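Local coordinates for protein glutathione peroxidase (Trypanosoma cruzi, PDB 3E0U) that is a thioredoxin-fold member of the glutathione peroxidase family and probably reduces peroxides in this trypanosome, at residues D99-K104 with F111-I116; V10-A13 with P17-L20. All coordinates share one frame; numbering follows the deposited sequence.

Contact 1 (D99-K104 with F111-I116); sequences DVNGSK and FMKATI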
loop_
_atom_site.group_PDB
_atom_site.type_symbol
_atom_site.label_atom_id
_atom_site.label_comp_id
_atom_site.label_asym_id
_atom_site.label_seq_id
_atom_site.Cartn_x
_atom_site.Cartn_y
_atom_site.Cartn_z
ATOM N N ASP A 99 -0.217 12.560 -3.873
ATOM C CA ASP A 99 0.877 12.947 -3.022
ATOM C C ASP A 99 0.597 12.181 -1.723
ATOM O O ASP A 99 -0.557 11.955 -1.381
ATOM C CB ASP A 99 0.881 14.481 -2.802
ATOM C CG ASP A 99 1.278 15.283 -4.082
ATOM O OD1 ASP A 99 2.152 14.829 -4.841
ATOM O OD2 ASP A 99 0.752 16.381 -4.330
ATOM N N VAL A 100 1.632 11.752 -1.013
ATOM C CA VAL A 100 1.459 11.018 0.230
ATOM C C VAL A 100 1.866 11.853 1.428
ATOM O O VAL A 100 1.529 11.471 2.556
ATOM C CB VAL A 100 2.221 9.629 0.252
ATOM C CG1 VAL A 100 1.719 8.730 -0.859
ATOM C CG2 VAL A 100 3.673 9.834 0.089
ATOM N N ASN A 101 2.639 12.936 1.168
ATOM C CA ASN A 101 3.070 13.973 2.161
ATOM C C ASN A 101 2.709 15.372 1.699
ATOM O O ASN A 101 2.602 15.598 0.515
ATOM C CB ASN A 101 4.595 13.992 2.396
ATOM C CG ASN A 101 5.151 12.662 2.908
ATOM O OD1 ASN A 101 4.568 11.990 3.776
ATOM N ND2 ASN A 101 6.351 12.342 2.449
ATOM N N GLY A 102 2.729 16.344 2.620
ATOM C CA GLY A 102 2.460 17.759 2.284
ATOM C C GLY A 102 1.001 18.214 2.224
ATOM O O GLY A 102 0.080 17.408 2.376
ATOM N N SER A 103 0.788 19.518 2.033
ATOM C CA SER A 103 -0.559 20.117 1.951
ATOM C C SER A 103 -1.547 19.471 0.947
ATOM O O SER A 103 -2.756 19.752 0.968
ATOM C CB SER A 103 -0.440 21.613 1.643
ATOM O OG SER A 103 -0.059 21.817 0.286
ATOM N N LYS A 104 -1.051 18.636 0.039
ATOM C CA LYS A 104 -1.969 17.956 -0.870
ATOM C C LYS A 104 -1.968 16.415 -0.725
ATOM O O LYS A 104 -2.508 15.725 -1.573
ATOM C CB LYS A 104 -1.741 18.382 -2.340
ATOM C CG LYS A 104 -1.549 19.876 -2.539
ATOM C CD LYS A 104 -1.936 20.355 -3.959
ATOM C CE LYS A 104 -1.527 19.342 -5.058
ATOM N NZ LYS A 104 -1.737 19.905 -6.452
ATOM N N PHE A 111 -4.467 9.536 7.133
ATOM C CA PHE A 111 -5.026 8.504 8.055
ATOM C C PHE A 111 -4.022 7.353 8.424
ATOM O O PHE A 111 -3.735 7.103 9.614
ATOM C CB PHE A 111 -6.368 7.925 7.490
ATOM C CG PHE A 111 -6.908 6.751 8.309
ATOM C CD1 PHE A 111 -7.285 6.930 9.638
ATOM C CD2 PHE A 111 -7.012 5.478 7.753
ATOM C CE1 PHE A 111 -7.709 5.839 10.419
ATOM C CE2 PHE A 111 -7.408 4.387 8.507
ATOM C CZ PHE A 111 -7.764 4.557 9.851
ATOM N N MET A 112 -3.475 6.673 7.410
ATOM C CA MET A 112 -2.555 5.562 7.660
ATOM C C MET A 112 -1.281 6.036 8.300
ATOM O O MET A 112 -0.727 5.335 9.112
ATOM C CB MET A 112 -2.198 4.794 6.382
ATOM C CG MET A 112 -3.395 4.351 5.553
ATOM S SD MET A 112 -3.050 3.200 4.233
ATOM C CE MET A 112 -2.153 4.138 3.027
ATOM N N LYS A 113 -0.728 7.155 7.849
ATOM C CA LYS A 113 0.534 7.665 8.437
ATOM C C LYS A 113 0.325 8.137 9.882
ATOM O O LYS A 113 1.187 7.954 10.733
ATOM C CB LYS A 113 1.135 8.786 7.574
ATOM C CG LYS A 113 1.490 8.370 6.117
ATOM C CD LYS A 113 1.588 9.612 5.211
ATOM C CE LYS A 113 2.360 10.722 5.902
ATOM N NZ LYS A 113 2.316 11.970 5.103
ATOM N N ALA A 114 -0.821 8.756 10.154
ATOM C CA ALA A 114 -1.176 9.168 11.511
ATOM C C ALA A 114 -1.435 7.934 12.389
ATOM O O ALA A 114 -0.882 7.824 13.463
ATOM C CB ALA A 114 -2.384 10.121 11.485
ATOM N N THR A 115 -2.116 6.920 11.867
ATOM C CA THR A 115 -2.355 5.702 12.651
ATOM C C THR A 115 -1.015 5.033 13.005
ATOM O O THR A 115 -0.785 4.691 14.142
ATOM C CB THR A 115 -3.299 4.709 11.905
ATOM O OG1 THR A 115 -4.506 5.382 11.540
ATOM C CG2 THR A 115 -3.643 3.523 12.787
ATOM N N ILE A 116 -0.109 4.890 12.033
ATOM C CA ILE A 116 1.212 4.306 12.306
ATOM C C ILE A 116 2.354 5.163 11.729
ATOM O O ILE A 116 2.575 5.169 10.521
ATOM C CB ILE A 116 1.281 2.864 11.782
ATOM C CG1 ILE A 116 0.027 2.118 12.223
ATOM C CG2 ILE A 116 2.505 2.168 12.315
ATOM C CD1 ILE A 116 -0.380 1.044 11.298
#
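Lys-113 reaches Val-100 and Asn-101 through a chain that leaves the helix with CG anti to its own carbonyl carbon (chi1 -60°) and then turns at the third torsion (chi3 44°), which carries the ammonium group to the loop. Asn-101 has nearly the same first rotation, and the two side chains cross at about a right angle. Lys-113 NZ donates to Val-100 O at 2.7 Å and to Asn-101 OD1 at 2.6 Å. Both bonds lie in the plane of the accepting carbonyl and use a lone pair, with a C=O...N angle of 136° at Val-100 and a similar one at Asn-101. A backbone oxygen and a side-chain oxygen of consecutive residues thus share one ammonium group, and Lys-113 CD also comes to 3.2 Å of Val-100 O. In this thioredoxin fold the grip ties the loop that follows strand 60-65 to helix 107-115, the helix into which that loop leads. The backbones stay well apart, 8.9 Å between Val-100 CA and Lys-113 CA, and the long side chain spans the gap. Asn-101 OD1 also accepts from Ile-125 N; held by two donors there, and with ND2 hydrogen-bonded as well, the amide is probably fixed in its rotation. The ammonium charge is buried here; besides the two oxygens it has Glu-110 as a long, weak ion-pair partner, while Ile-125 packs against both Val-100 and Lys-113.

Contact 2 (V10-A13 with P17-L20); sequences VNAA and PYDL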
loop_
_atom_site.group_PDB
_atom_site.type_symbol
_atom_site.label_atom_id
_atom_site.label_comp_id
_atom_site.label_asym_id
_atom_site.label_seq_id
_atom_site.Cartn_x
_atom_site.Cartn_y
_atom_site.Cartn_z
ATOM N N VAL A 10 -10.851 7.162 -3.706
ATOM C CA VAL A 10 -9.635 7.229 -4.495
ATOM C C VAL A 10 -9.904 6.888 -5.948
ATOM O O VAL A 10 -10.876 6.210 -6.259
ATOM C CB VAL A 10 -8.648 6.229 -3.803
ATOM C CG1 VAL A 10 -8.007 5.253 -4.728
ATOM C CG2 VAL A 10 -7.785 6.913 -2.851
ATOM N N ASN A 11 -9.251 7.598 -6.862
ATOM C CA ASN A 11 -9.259 7.161 -8.242
ATOM C C ASN A 11 -8.205 6.074 -8.515
ATOM O O ASN A 11 -7.197 5.930 -7.741
ATOM C CB ASN A 11 -9.121 8.341 -9.201
ATOM C CG ASN A 11 -10.278 9.306 -9.065
ATOM O OD1 ASN A 11 -11.416 8.858 -9.016
ATOM N ND2 ASN A 11 -9.985 10.571 -8.777
ATOM N N ALA A 12 -8.579 5.215 -9.464
ATOM C CA ALA A 12 -7.794 4.136 -10.002
ATOM C C ALA A 12 -6.937 4.699 -11.137
ATOM O O ALA A 12 -7.012 5.880 -11.433
ATOM C CB ALA A 12 -8.728 3.053 -10.585
ATOM N N ALA A 13 -6.141 3.851 -11.775
ATOM C CA ALA A 13 -5.282 4.306 -12.845
ATOM C C ALA A 13 -6.085 4.909 -14.001
ATOM O O ALA A 13 -5.740 6.005 -14.439
ATOM C CB ALA A 13 -4.350 3.189 -13.351
ATOM N N PRO A 17 -13.250 6.726 -10.263
ATOM C CA PRO A 17 -13.337 6.323 -8.857
ATOM C C PRO A 17 -13.014 4.842 -8.672
ATOM O O PRO A 17 -13.437 4.043 -9.450
ATOM C CB PRO A 17 -14.787 6.609 -8.504
ATOM C CG PRO A 17 -15.202 7.668 -9.456
ATOM C CD PRO A 17 -14.512 7.301 -10.752
ATOM N N TYR A 18 -12.243 4.464 -7.670
ATOM C CA TYR A 18 -11.957 3.036 -7.536
ATOM C C TYR A 18 -12.895 2.420 -6.514
ATOM O O TYR A 18 -13.225 3.046 -5.499
ATOM C CB TYR A 18 -10.475 2.791 -7.149
ATOM C CG TYR A 18 -10.065 1.320 -6.930
ATOM C CD1 TYR A 18 -9.579 0.900 -5.687
ATOM C CD2 TYR A 18 -10.099 0.385 -7.974
ATOM C CE1 TYR A 18 -9.254 -0.439 -5.457
ATOM C CE2 TYR A 18 -9.712 -0.945 -7.769
ATOM C CZ TYR A 18 -9.361 -1.357 -6.503
ATOM O OH TYR A 18 -8.941 -2.641 -6.264
ATOM N N ASP A 19 -13.324 1.196 -6.774
ATOM C CA ASP A 19 -14.120 0.467 -5.786
ATOM C C ASP A 19 -13.181 -0.098 -4.675
ATOM O O ASP A 19 -12.722 -1.262 -4.742
ATOM C CB ASP A 19 -14.877 -0.656 -6.494
ATOM C CG ASP A 19 -15.982 -1.257 -5.638
ATOM O OD1 ASP A 19 -16.347 -0.696 -4.587
ATOM O OD2 ASP A 19 -16.519 -2.304 -6.045
ATOM N N LEU A 20 -12.876 0.727 -3.676
ATOM C CA LEU A 20 -12.077 0.300 -2.583
ATOM C C LEU A 20 -12.749 -0.754 -1.686
ATOM O O LEU A 20 -12.091 -1.684 -1.176
ATOM C CB LEU A 20 -11.653 1.538 -1.772
ATOM C CG LEU A 20 -10.498 1.426 -0.776
ATOM C CD1 LEU A 20 -9.259 0.817 -1.424
ATOM C CD2 LEU A 20 -10.183 2.785 -0.101
HETATM O O HOH W 1 -12.128 4.360 -3.540
#
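Val-10 and Tyr-18 are joined by a backbone hydrogen bond within a short chain reversal that precedes strand 28-33 of the thioredoxin fold, where a single beta bridge pairs Asn-11 with Pro-17. Tyr-18 N donates to Val-10 O at 2.6 Å, nearly straight (163° at the hydrogen) and in the carbonyl plane. The same oxygen receives a CA-H...O contact from Pro-17 CA at 3.6 Å. Packing is closest around Tyr-18 CB, which sits 3.9 Å from Ala-12 CB and 4.2 Å from Val-10 CG1. A first torsion of 178° leads the tyrosine ring away beyond this point, and Ala-12 CB meets it obliquely near CD2. On the inner side Val-10 rests on Phe-64 and Tyr-18 on Leu-62, both of strand 60-65, and Met-95 touches both side chains. The other side is looser, with Asn-11 and Pro-17 exposed to solvent. There Asn-11 OD1 lies 3.1 Å from Pro-17 N, but the tertiary amide nitrogen of the proline has no hydrogen to share and the two merely touch. Asn-11 is also held through its backbone, which bonds to Ala-96. Beside the direct bond, one water extends the pairing: it donates to Tyr-18 O at 2.6 Å and accepts a weak bond from Val-10 N at 3.1 Å.

Contacts 1 and 2 follow one another along the chain, contact 2 closing before contact 1 opens. Their centres lie about 18 Å apart and their nearest atoms about 8 Å, so the two do not touch. His-106 lies between them: Val-10 of contact 2 packs on it, and its backbone is hydrogen-bonded with Asp-99, in the loop of contact 1. Contact 1 is buried and polar, its centre about 12 Å from the centre of the chain, whereas contact 2 is at the surface, about 14 Å from that point, and built on one backbone bond and a few apolar contacts. Both are remote from Cys-37, the predicted active-site residue.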